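Local coordinates for Na Glutathione S-transferase 1 (Necator americanus, PDB 2ON7), which probably conjugates glutathione to electrophilic compounds, as expected of a dimeric glutathione S-transferase from the human hookworm, at residues Gln63-Cys68 against Ser90-Tyr95; Thr108-Arg113 against Leu168-Glu173. All coordinates share one frame; numbering follows the deposited sequence.

In the fold
Both contacts use helix 82-109, the first helix of the all-helical domain. Contact 1 (63-68 with 90-95) sits on its first half, where the thioredoxin-like domain meets the helical domain beside the second subunit. Contact 2 (108-113 with 168-173) lies at its C-terminal end, within the helical domain and away from the partner chain. The centres of the two contacts are 22 Å apart, and their nearest atoms about 12 Å apart, so they do not touch. In glutathione S-transferases the start of the helix equivalent to 64-75 commonly lines the glutathione site, so contact 1 is probably the nearer of the two to it.

Contact 1: Gln63-Cys68 against Ser90-Tyr95; sequences QSLAIC and SLADQY
This contact belongs to the interface between the thioredoxin-like N-terminal domain and the helical C-terminal domain of the glutathione S-transferase fold. The first turn of helix 64-75 faces the first half of helix 82-109. L65 and A92 stand opposite each other, with their CA atoms 7.6 Å apart. L65 supplies all the reach from its side. Its chi1 of -77° turns CG away from the carbonyl carbon. Its chi2 of -180° puts CD1 anti to CA, which extends it toward D93, while CD2 branches off toward A92. CD2 of L65 packs on CB of A92 at 4.0 Å, a plain apolar contact. CD1 of L65 comes within 3.5 Å of OD1 of D93, so this methyl sits against a carboxylate oxygen. That touch is van der Waals only. Within its own helix, the carbonyl oxygen of A92 lies at the edge of the Y95 ring and in its plane.

Q63 is at the N-cap position of helix 64-75, and its O takes the bond from N of I67 at 2.9 Å. NE2 of Q63 also hydrogen-bonds OD2 of D97 of the second subunit; as in relatives, this pair probably belongs to the glutathione site. C68 is tied to C17 by a disulfide, which joins this helix to helix 16-25. W155 at the start of helix 155-168 touches both L65 and A92, while D93 and L65 of the second subunit pack on L65 and D93. Helix 155-168 and the partner chain both pack against this pair of helices.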
loop_
_atom_site.group_PDB
_atom_site.type_symbol
_atom_site.label_atom_id
_atom_site.label_comp_id
_atom_site.label_asym_id
_atom_site.label_seq_id
_atom_site.Cartn_x
_atom_site.Cartn_y
_atom_site.Cartn_z
ATOM N N GLN A 63 7.856 3.034 -5.936
ATOM C CA GLN A 63 6.711 2.260 -5.392
ATOM C C GLN A 63 5.597 2.059 -6.417
ATOM O O GLN A 63 4.967 3.019 -6.845
ATOM C CB GLN A 63 6.175 2.825 -4.094
ATOM C CG GLN A 63 7.066 2.600 -2.904
ATOM C CD GLN A 63 7.086 1.178 -2.310
ATOM O OE1 GLN A 63 6.359 0.284 -2.709
ATOM N NE2 GLN A 63 7.896 1.005 -1.316
ATOM N N SER A 64 5.354 0.797 -6.779
ATOM C CA SER A 64 4.505 0.421 -7.879
ATOM C C SER A 64 3.131 0.990 -7.705
ATOM O O SER A 64 2.494 1.421 -8.681
ATOM C CB SER A 64 4.426 -1.113 -8.014
ATOM O OG SER A 64 4.300 -1.674 -6.708
ATOM N N LEU A 65 2.676 0.999 -6.453
ATOM C CA LEU A 65 1.290 1.363 -6.168
ATOM C C LEU A 65 1.126 2.857 -6.367
ATOM O O LEU A 65 0.166 3.289 -7.035
ATOM C CB LEU A 65 0.834 0.904 -4.784
ATOM C CG LEU A 65 0.484 -0.600 -4.569
ATOM C CD1 LEU A 65 0.028 -0.926 -3.115
ATOM C CD2 LEU A 65 -0.585 -1.130 -5.537
ATOM N N ALA A 66 2.087 3.612 -5.842
ATOM C CA ALA A 66 2.133 5.064 -5.908
ATOM C C ALA A 66 2.310 5.533 -7.349
ATOM O O ALA A 66 1.727 6.546 -7.720
ATOM C CB ALA A 66 3.295 5.648 -5.020
ATOM N N ILE A 67 3.135 4.824 -8.116
ATOM C CA ILE A 67 3.318 5.057 -9.542
ATOM C C ILE A 67 2.060 4.733 -10.307
ATOM O O ILE A 67 1.564 5.570 -11.086
ATOM C CB ILE A 67 4.439 4.183 -10.110
ATOM C CG1 ILE A 67 5.795 4.585 -9.511
ATOM C CG2 ILE A 67 4.464 4.246 -11.651
ATOM C CD1 ILE A 67 6.821 3.545 -9.746
ATOM N N CYS A 68 1.523 3.537 -10.077
ATOM C CA CYS A 68 0.312 3.139 -10.785
ATOM C C CYS A 68 -0.844 4.139 -10.469
ATOM O O CYS A 68 -1.579 4.555 -11.384
ATOM C CB CYS A 68 -0.016 1.580 -10.704
ATOM S SG CYS A 68 -0.831 1.130 -12.222
ATOM N N SER A 90 -8.206 0.746 -1.923
ATOM C CA SER A 90 -8.404 -0.245 -0.901
ATOM C C SER A 90 -8.284 -1.663 -1.455
ATOM O O SER A 90 -7.899 -2.567 -0.727
ATOM C CB SER A 90 -9.753 -0.045 -0.197
ATOM O OG SER A 90 -10.807 -0.728 -0.874
ATOM N N LEU A 91 -8.648 -1.861 -2.726
ATOM C CA LEU A 91 -8.546 -3.169 -3.369
ATOM C C LEU A 91 -7.131 -3.495 -3.784
ATOM O O LEU A 91 -6.739 -4.633 -3.840
ATOM C CB LEU A 91 -9.446 -3.245 -4.597
ATOM C CG LEU A 91 -10.955 -3.459 -4.372
ATOM C CD1 LEU A 91 -11.735 -2.862 -5.553
ATOM C CD2 LEU A 91 -11.275 -4.946 -4.184
ATOM N N ALA A 92 -6.368 -2.472 -4.101
ATOM C CA ALA A 92 -5.034 -2.634 -4.575
ATOM C C ALA A 92 -4.134 -3.012 -3.409
ATOM O O ALA A 92 -3.143 -3.727 -3.628
ATOM C CB ALA A 92 -4.568 -1.340 -5.194
ATOM N N ASP A 93 -4.458 -2.481 -2.214
ATOM C CA ASP A 93 -3.777 -2.763 -0.950
ATOM C C ASP A 93 -4.126 -4.169 -0.409
ATOM O O ASP A 93 -3.301 -4.833 0.260
ATOM C CB ASP A 93 -4.201 -1.734 0.136
ATOM C CG ASP A 93 -3.424 -0.424 0.101
ATOM O OD1 ASP A 93 -2.430 -0.284 -0.662
ATOM O OD2 ASP A 93 -3.803 0.480 0.890
ATOM N N GLN A 94 -5.368 -4.581 -0.642
ATOM C CA GLN A 94 -5.815 -5.926 -0.259
ATOM C C GLN A 94 -5.101 -6.945 -1.112
ATOM O O GLN A 94 -4.593 -7.939 -0.591
ATOM C CB GLN A 94 -7.343 -6.086 -0.425
ATOM C CG GLN A 94 -7.936 -7.397 0.082
ATOM C CD GLN A 94 -7.771 -7.619 1.584
ATOM O OE1 GLN A 94 -7.524 -6.669 2.371
ATOM N NE2 GLN A 94 -7.930 -8.886 2.000
ATOM N N TYR A 95 -5.088 -6.689 -2.426
ATOM C CA TYR A 95 -4.231 -7.409 -3.360
ATOM C C TYR A 95 -2.741 -7.500 -2.930
ATOM O O TYR A 95 -2.127 -8.547 -3.037
ATOM C CB TYR A 95 -4.353 -6.826 -4.762
ATOM C CG TYR A 95 -3.288 -7.313 -5.701
ATOM C CD1 TYR A 95 -3.407 -8.539 -6.362
ATOM C CD2 TYR A 95 -2.153 -6.542 -5.936
ATOM C CE1 TYR A 95 -2.394 -8.979 -7.240
ATOM C CE2 TYR A 95 -1.156 -6.965 -6.778
ATOM C CZ TYR A 95 -1.282 -8.176 -7.440
ATOM O OH TYR A 95 -0.251 -8.564 -8.276
#

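Contact 2: Thr108-Arg113 against Leu168-Glu173; sequences TVIGMR and LTFVPE
A chi1 of 79° in V109 and of -70° in F170 brings the valine methyls and the phenylalanine ring together. In V109 this torsion tucks CG1 into the cleft flanked by N and C of its own backbone, and CG2 is left trans to N. Both methyls then face the loop that follows helix 155-168. In F170 the torsion turns CG away from the carbonyl carbon and directs the ring across to the end of helix 82-109. The two CA atoms, of V109 and F170, are 7.2 Å apart.

The methyls of V109 take different parts of the phenylalanine. CG1 of V109 lies over one face of the F170 ring, 4.1 Å above its plane and offset toward the rim. CG2 of V109 reaches CD2 of F170 at 3.8 Å and its CB at 3.9 Å, so it bears on the root of the ring. CG2 of I110 is 4.0 Å from CZ of F170 and meets the ring at an oblique angle. V109 and I110 lie on the same side of the ring plane, V109 near CB and CG, I110 near CZ.

I110 is where the chain leaves helical geometry. N of G111 bonds to O of T108 at 3.1 Å, closing the turn through V109 and I110 at the end of the helix. Near the C-terminus, L205 also touches F170, and F206 touches I110.

The side-chain contacts are apolar. With neither hydrogen bonds nor charges across the segments, the fit of V109 and I110 on F170 rests on shape and dispersion, and it is only partly shielded from solvent.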
loop_
_atom_site.group_PDB
_atom_site.type_symbol
_atom_site.label_atom_id
_atom_site.label_comp_id
_atom_site.label_asym_id
_atom_site.label_seq_id
_atom_site.Cartn_x
_atom_site.Cartn_y
_atom_site.Cartn_z
ATOM N N THR A 108 9.444 -19.229 -5.034
ATOM C CA THR A 108 9.810 -20.627 -5.258
ATOM C C THR A 108 9.371 -21.098 -6.649
ATOM O O THR A 108 10.144 -21.772 -7.337
ATOM C CB THR A 108 9.262 -21.582 -4.143
ATOM O OG1 THR A 108 9.877 -21.267 -2.894
ATOM C CG2 THR A 108 9.555 -23.056 -4.468
ATOM N N VAL A 109 8.141 -20.765 -7.059
ATOM C CA VAL A 109 7.640 -21.235 -8.359
ATOM C C VAL A 109 8.398 -20.591 -9.543
ATOM O O VAL A 109 8.652 -21.245 -10.569
ATOM C CB VAL A 109 6.095 -21.125 -8.499
ATOM C CG1 VAL A 109 5.655 -19.675 -8.814
ATOM C CG2 VAL A 109 5.577 -22.123 -9.559
ATOM N N ILE A 110 8.782 -19.323 -9.382
ATOM C CA ILE A 110 9.541 -18.628 -10.423
ATOM C C ILE A 110 11.022 -19.055 -10.439
ATOM O O ILE A 110 11.846 -18.456 -11.137
ATOM C CB ILE A 110 9.376 -17.076 -10.354
ATOM C CG1 ILE A 110 10.055 -16.482 -9.108
ATOM C CG2 ILE A 110 7.888 -16.691 -10.478
ATOM C CD1 ILE A 110 10.164 -14.955 -9.104
ATOM N N GLY A 111 11.345 -20.085 -9.659
ATOM C CA GLY A 111 12.695 -20.596 -9.588
ATOM C C GLY A 111 13.714 -19.708 -8.901
ATOM O O GLY A 111 14.909 -19.980 -8.950
ATOM N N MET A 112 13.258 -18.646 -8.252
ATOM C CA MET A 112 14.206 -17.733 -7.623
ATOM C C MET A 112 14.477 -18.083 -6.160
ATOM O O MET A 112 15.401 -17.536 -5.564
ATOM C CB MET A 112 13.778 -16.270 -7.803
ATOM C CG MET A 112 14.020 -15.695 -9.218
ATOM S SD MET A 112 13.704 -13.891 -9.377
ATOM C CE MET A 112 14.182 -13.297 -7.728
ATOM N N ARG A 113 13.696 -19.006 -5.595
ATOM C CA ARG A 113 13.947 -19.507 -4.235
ATOM C C ARG A 113 13.845 -21.034 -4.114
ATOM O O ARG A 113 13.173 -21.704 -4.920
ATOM C CB ARG A 113 13.005 -18.858 -3.223
ATOM C CG ARG A 113 13.568 -18.685 -1.834
ATOM C CD ARG A 113 12.463 -18.342 -0.854
ATOM N NE ARG A 113 11.744 -19.548 -0.438
ATOM C CZ ARG A 113 10.794 -19.607 0.491
ATOM N NH1 ARG A 113 10.396 -18.514 1.135
ATOM N NH2 ARG A 113 10.240 -20.780 0.767
ATOM N N LEU A 168 -2.086 -18.483 -13.914
ATOM C CA LEU A 168 -2.471 -19.589 -14.828
ATOM C C LEU A 168 -1.269 -20.266 -15.519
ATOM O O LEU A 168 -1.292 -21.446 -15.833
ATOM C CB LEU A 168 -3.492 -19.110 -15.885
ATOM C CG LEU A 168 -4.842 -18.576 -15.372
ATOM C CD1 LEU A 168 -5.901 -18.494 -16.467
ATOM C CD2 LEU A 168 -5.344 -19.465 -14.245
ATOM N N THR A 169 -0.226 -19.491 -15.753
ATOM C CA THR A 169 0.995 -19.986 -16.357
ATOM C C THR A 169 1.851 -20.823 -15.376
ATOM O O THR A 169 2.772 -21.530 -15.790
ATOM C CB THR A 169 1.797 -18.788 -16.897
ATOM O OG1 THR A 169 1.010 -18.112 -17.894
ATOM C CG2 THR A 169 3.019 -19.253 -17.523
ATOM N N PHE A 170 1.546 -20.722 -14.078
ATOM C CA PHE A 170 2.246 -21.505 -13.052
ATOM C C PHE A 170 1.344 -22.497 -12.351
ATOM O O PHE A 170 1.788 -23.564 -11.945
ATOM C CB PHE A 170 2.927 -20.595 -12.031
ATOM C CG PHE A 170 4.097 -19.843 -12.590
ATOM C CD1 PHE A 170 4.050 -18.465 -12.718
ATOM C CD2 PHE A 170 5.224 -20.515 -13.027
ATOM C CE1 PHE A 170 5.122 -17.758 -13.240
ATOM C CE2 PHE A 170 6.291 -19.817 -13.554
ATOM C CZ PHE A 170 6.228 -18.426 -13.665
ATOM N N VAL A 171 0.071 -22.129 -12.226
ATOM C CA VAL A 171 -0.942 -22.921 -11.553
ATOM C C VAL A 171 -2.192 -23.002 -12.445
ATOM O O VAL A 171 -3.102 -22.166 -12.318
ATOM C CB VAL A 171 -1.280 -22.323 -10.154
ATOM C CG1 VAL A 171 -2.227 -23.215 -9.418
ATOM C CG2 VAL A 171 0.007 -22.092 -9.316
ATOM N N PRO A 172 -2.246 -24.015 -13.340
ATOM C CA PRO A 172 -3.322 -24.156 -14.342
ATOM C C PRO A 172 -4.768 -24.111 -13.779
ATOM O O PRO A 172 -5.673 -23.643 -14.461
ATOM C CB PRO A 172 -3.015 -25.526 -15.014
ATOM C CG PRO A 172 -2.063 -26.241 -14.076
ATOM C CD PRO A 172 -1.269 -25.118 -13.436
ATOM N N GLU A 173 -4.974 -24.600 -12.558
ATOM C CA GLU A 173 -6.298 -24.571 -11.906
ATOM C C GLU A 173 -6.479 -23.444 -10.878
ATOM O O GLU A 173 -7.146 -23.642 -9.852
ATOM C CB GLU A 173 -6.630 -25.918 -11.267
ATOM C CG GLU A 173 -5.433 -26.812 -11.047
ATOM C CD GLU A 173 -4.465 -26.264 -10.021
ATOM O OE1 GLU A 173 -3.290 -25.984 -10.358
ATOM O OE2 GLU A 173 -4.893 -26.138 -8.874
#